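Local coordinates for RegF protein (Neisseria gonorrhoeae, PDB 4HOJ), which binds glutathione and calcium and is a glutathione S-transferase homologue of the stringent starvation protein A type, at residues A[41-44]-A[49-52]. Sequence-based numbering, arbitrary orientation.
Sequences EDLA and YNQV. With GSH (glutathione), chain C.
Ala44 and Asn50 are joined through a water and not directly. Asn50 OD1 lies 3.5 Å from Ala44 N, at a poor angle for a hydrogen bond. The water instead accepts from Ala44 N at 3.1 Å and donates to Asn50 OD1 at 2.7 Å. Asn50 has a left-handed helical backbone conformation, with positive phi and psi. Its CG is anti to the backbone N (chi1 -161°), which carries the amide oxygen to the helix. Leu43 lies across this side chain at about a right angle. Leu43 CD2 touches Asn50 OD1 at 3.6 Å, while Leu43 CD1 reaches Gln51 O and, at 4.1 Å, Val52 CG1. The other side of 49-52 holds glutathione. Val52 N donates to GSH O2, and Val52 O accepts from GSH N2 at 2.8 Å. This pairs Val52 with the cysteinyl part of glutathione in the manner of a beta bridge, as in other glutathione transferases, where the residue just before the conserved cis-proline, here Pro53, does so. The extended Gln51 side chain gives a nearly straight bond from Gln51 NE2 to GSH O31 (3.0 Å, 170°). Lys39 NZ hydrogen-bonds to both Asn50 O and glutathione. Val52 also packs on Cys12, the residue that can bind glutathione covalently. In this thioredoxin-like domain, helix 41-46 thus backs the glutathione-binding loop that leads into strand 54-57.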
ATOM      1  N   GLU A  41      16.812  18.291 -10.092  1.00 15.73           N
ATOM      2  CA  GLU A  41      16.010  17.733 -11.178  1.00 15.91           C
ATOM      3  C   GLU A  41      16.021  16.207 -11.201  1.00 16.31           C
ATOM      4  O   GLU A  41      15.049  15.585 -11.627  1.00 17.97           O
ATOM      5  CB  GLU A  41      16.453  18.312 -12.520  1.00 17.63           C
ATOM      6  CG  GLU A  41      16.021  19.735 -12.682  1.00 19.75           C
ATOM      7  CD  GLU A  41      16.553  20.348 -13.963  1.00 24.36           C
ATOM      8  OE1 GLU A  41      17.231  19.660 -14.774  1.00 27.56           O
ATOM      9  OE2 GLU A  41      16.316  21.547 -14.174  1.00 26.72           O
ATOM     10  N   ASP A  42      17.082  15.590 -10.703  1.00 15.51           N
ATOM     11  CA  ASP A  42      17.121  14.144 -10.782  1.00 17.07           C
ATOM     12  C   ASP A  42      16.145  13.492  -9.824  1.00 14.56           C
ATOM     13  O   ASP A  42      15.804  12.318 -10.007  1.00 16.20           O
ATOM     14  CB  ASP A  42      18.525  13.557 -10.685  1.00 20.48           C
ATOM     15  CG  ASP A  42      19.089  13.591  -9.335  1.00 29.09           C
ATOM     16  OD1 ASP A  42      19.984  12.744  -9.071  1.00 44.21           O
ATOM     17  OD2 ASP A  42      18.651  14.437  -8.526  1.00 27.69           O
ATOM     18  N   LEU A  43      15.668  14.195  -8.785  1.00 14.06           N
ATOM     19  CA  LEU A  43      14.615  13.670  -7.928  1.00 12.65           C
ATOM     20  C   LEU A  43      13.375  13.252  -8.734  1.00 12.94           C
ATOM     21  O   LEU A  43      12.814  12.168  -8.486  1.00 13.67           O
ATOM     22  CB  LEU A  43      14.235  14.638  -6.803  1.00 11.65           C
ATOM     23  CG  LEU A  43      13.365  13.994  -5.728  1.00 11.22           C
ATOM     24  CD1 LEU A  43      14.079  12.872  -4.893  1.00 13.77           C
ATOM     25  CD2 LEU A  43      12.798  15.023  -4.745  1.00 12.82           C
ATOM     26  N   ALA A  44      12.942  14.069  -9.679  1.00 14.36           N
ATOM     27  CA  ALA A  44      11.770  13.700 -10.464  1.00 14.74           C
ATOM     28  C   ALA A  44      12.050  12.576 -11.470  1.00 15.52           C
ATOM     29  O   ALA A  44      11.119  11.909 -11.905  1.00 20.41           O
ATOM     30  CB  ALA A  44      11.201  14.920 -11.146  1.00 18.27           C
ATOM     31  N   TYR A  49       6.670  11.284  -8.499  1.00 12.07           N
ATOM     32  CA  TYR A  49       6.001  12.201  -7.581  1.00 12.10           C
ATOM     33  C   TYR A  49       6.899  13.298  -7.024  1.00 10.32           C
ATOM     34  O   TYR A  49       6.404  14.170  -6.314  1.00 12.30           O
ATOM     35  CB  TYR A  49       5.354  11.428  -6.428  1.00 13.30           C
ATOM     36  CG  TYR A  49       4.488  10.308  -6.933  1.00 14.29           C
ATOM     37  CD1 TYR A  49       3.457  10.545  -7.822  1.00 23.94           C
ATOM     38  CD2 TYR A  49       4.746   8.994  -6.594  1.00 18.76           C
ATOM     39  CE1 TYR A  49       2.685   9.489  -8.304  1.00 23.23           C
ATOM     40  CE2 TYR A  49       3.973   7.944  -7.074  1.00 21.95           C
ATOM     41  CZ  TYR A  49       2.970   8.214  -7.913  1.00 18.50           C
ATOM     42  OH  TYR A  49       2.209   7.118  -8.392  1.00 24.54           O
ATOM     43  N   ASN A  50       8.190  13.227  -7.369  1.00 10.58           N
ATOM     44  CA  ASN A  50       9.128  14.314  -7.003  1.00  9.27           C
ATOM     45  C   ASN A  50       9.199  14.592  -5.498  1.00 11.20           C
ATOM     46  O   ASN A  50       9.118  15.738  -5.047  1.00 11.40           O
ATOM     47  CB  ASN A  50       8.755  15.576  -7.745  1.00 10.23           C
ATOM     48  CG  ASN A  50       9.884  16.578  -7.803  1.00 13.83           C
ATOM     49  OD1 ASN A  50      11.057  16.234  -7.688  1.00 13.47           O
ATOM     50  ND2 ASN A  50       9.525  17.818  -8.087  1.00 12.61           N
ATOM     51  N   GLN A  51       9.287  13.517  -4.717  1.00  9.19           N
ATOM     52  CA  GLN A  51       9.317  13.535  -3.268  1.00  9.27           C
ATOM     53  C   GLN A  51      10.480  12.688  -2.756  1.00  9.27           C
ATOM     54  O   GLN A  51      11.011  11.793  -3.418  1.00  9.36           O
ATOM     55  CB  GLN A  51       8.037  12.942  -2.691  1.00  9.79           C
ATOM     56  CG  GLN A  51       6.826  13.793  -2.988  1.00 10.93           C
ATOM     57  CD  GLN A  51       5.574  13.187  -2.410  1.00 12.34           C
ATOM     58  OE1 GLN A  51       5.437  11.958  -2.347  1.00 11.73           O
ATOM     59  NE2 GLN A  51       4.654  14.034  -1.940  1.00 18.35           N
ATOM     60  N   VAL A  52      10.841  13.001  -1.500  1.00  9.65           N
ATOM     61  CA  VAL A  52      11.665  12.094  -0.701  1.00  9.30           C
ATOM     62  C   VAL A  52      10.764  11.318   0.261  1.00  7.55           C
ATOM     63  O   VAL A  52       9.679  11.789   0.608  1.00  9.00           O
ATOM     64  CB  VAL A  52      12.750  12.878   0.113  1.00  7.89           C
ATOM     65  CG1 VAL A  52      13.753  13.418  -0.864  1.00 11.69           C
ATOM     66  CG2 VAL A  52      12.105  13.977   0.968  1.00 10.41           C
TER
HETATM   67  N1  GSH C 302       3.844   8.600   0.368  1.00  8.53           N
HETATM   68  CA1 GSH C 302       5.217   9.169   0.501  1.00  7.63           C
HETATM   69  C1  GSH C 302       6.086   8.235   1.259  1.00  8.54           C
HETATM   70  O11 GSH C 302       7.316   8.172   1.003  1.00  7.72           O
HETATM   71  O12 GSH C 302       5.554   7.562   2.161  1.00  8.37           O
HETATM   72  CB1 GSH C 302       5.179  10.589   1.082  1.00  7.95           C
HETATM   73  CG1 GSH C 302       6.527  11.315   1.000  1.00  8.15           C
HETATM   74  CD1 GSH C 302       6.340  12.800   1.249  1.00  8.69           C
HETATM   75  OE1 GSH C 302       5.278  13.314   1.516  1.00 10.33           O
HETATM   76  N2  GSH C 302       7.540  13.492   1.196  1.00  9.21           N
HETATM   77  CA2 GSH C 302       7.509  14.943   1.378  1.00  8.37           C
HETATM   78  C2  GSH C 302       8.024  15.539   0.092  1.00  9.32           C
HETATM   79  O2  GSH C 302       8.945  15.135  -0.598  1.00  9.35           O
HETATM   80  CB2 GSH C 302       8.387  15.463   2.465  1.00  8.66           C
HETATM   81  SG2 GSH C 302       8.045  14.774   4.060  1.00 15.37           S
HETATM   82  N3  GSH C 302       7.383  16.804  -0.245  1.00 13.15           N
HETATM   83  CA3 GSH C 302       7.746  17.528  -1.450  1.00 15.15           C
HETATM   84  C3  GSH C 302       6.527  17.586  -2.317  1.00 22.53           C
HETATM   85  O31 GSH C 302       5.436  16.949  -2.119  1.00 21.09           O
HETATM   86  O32 GSH C 302       6.637  18.316  -3.329  1.00 25.27           O
HETATM   87  O   HOH W   1      13.033  17.180  -9.323  1.00 19.76           O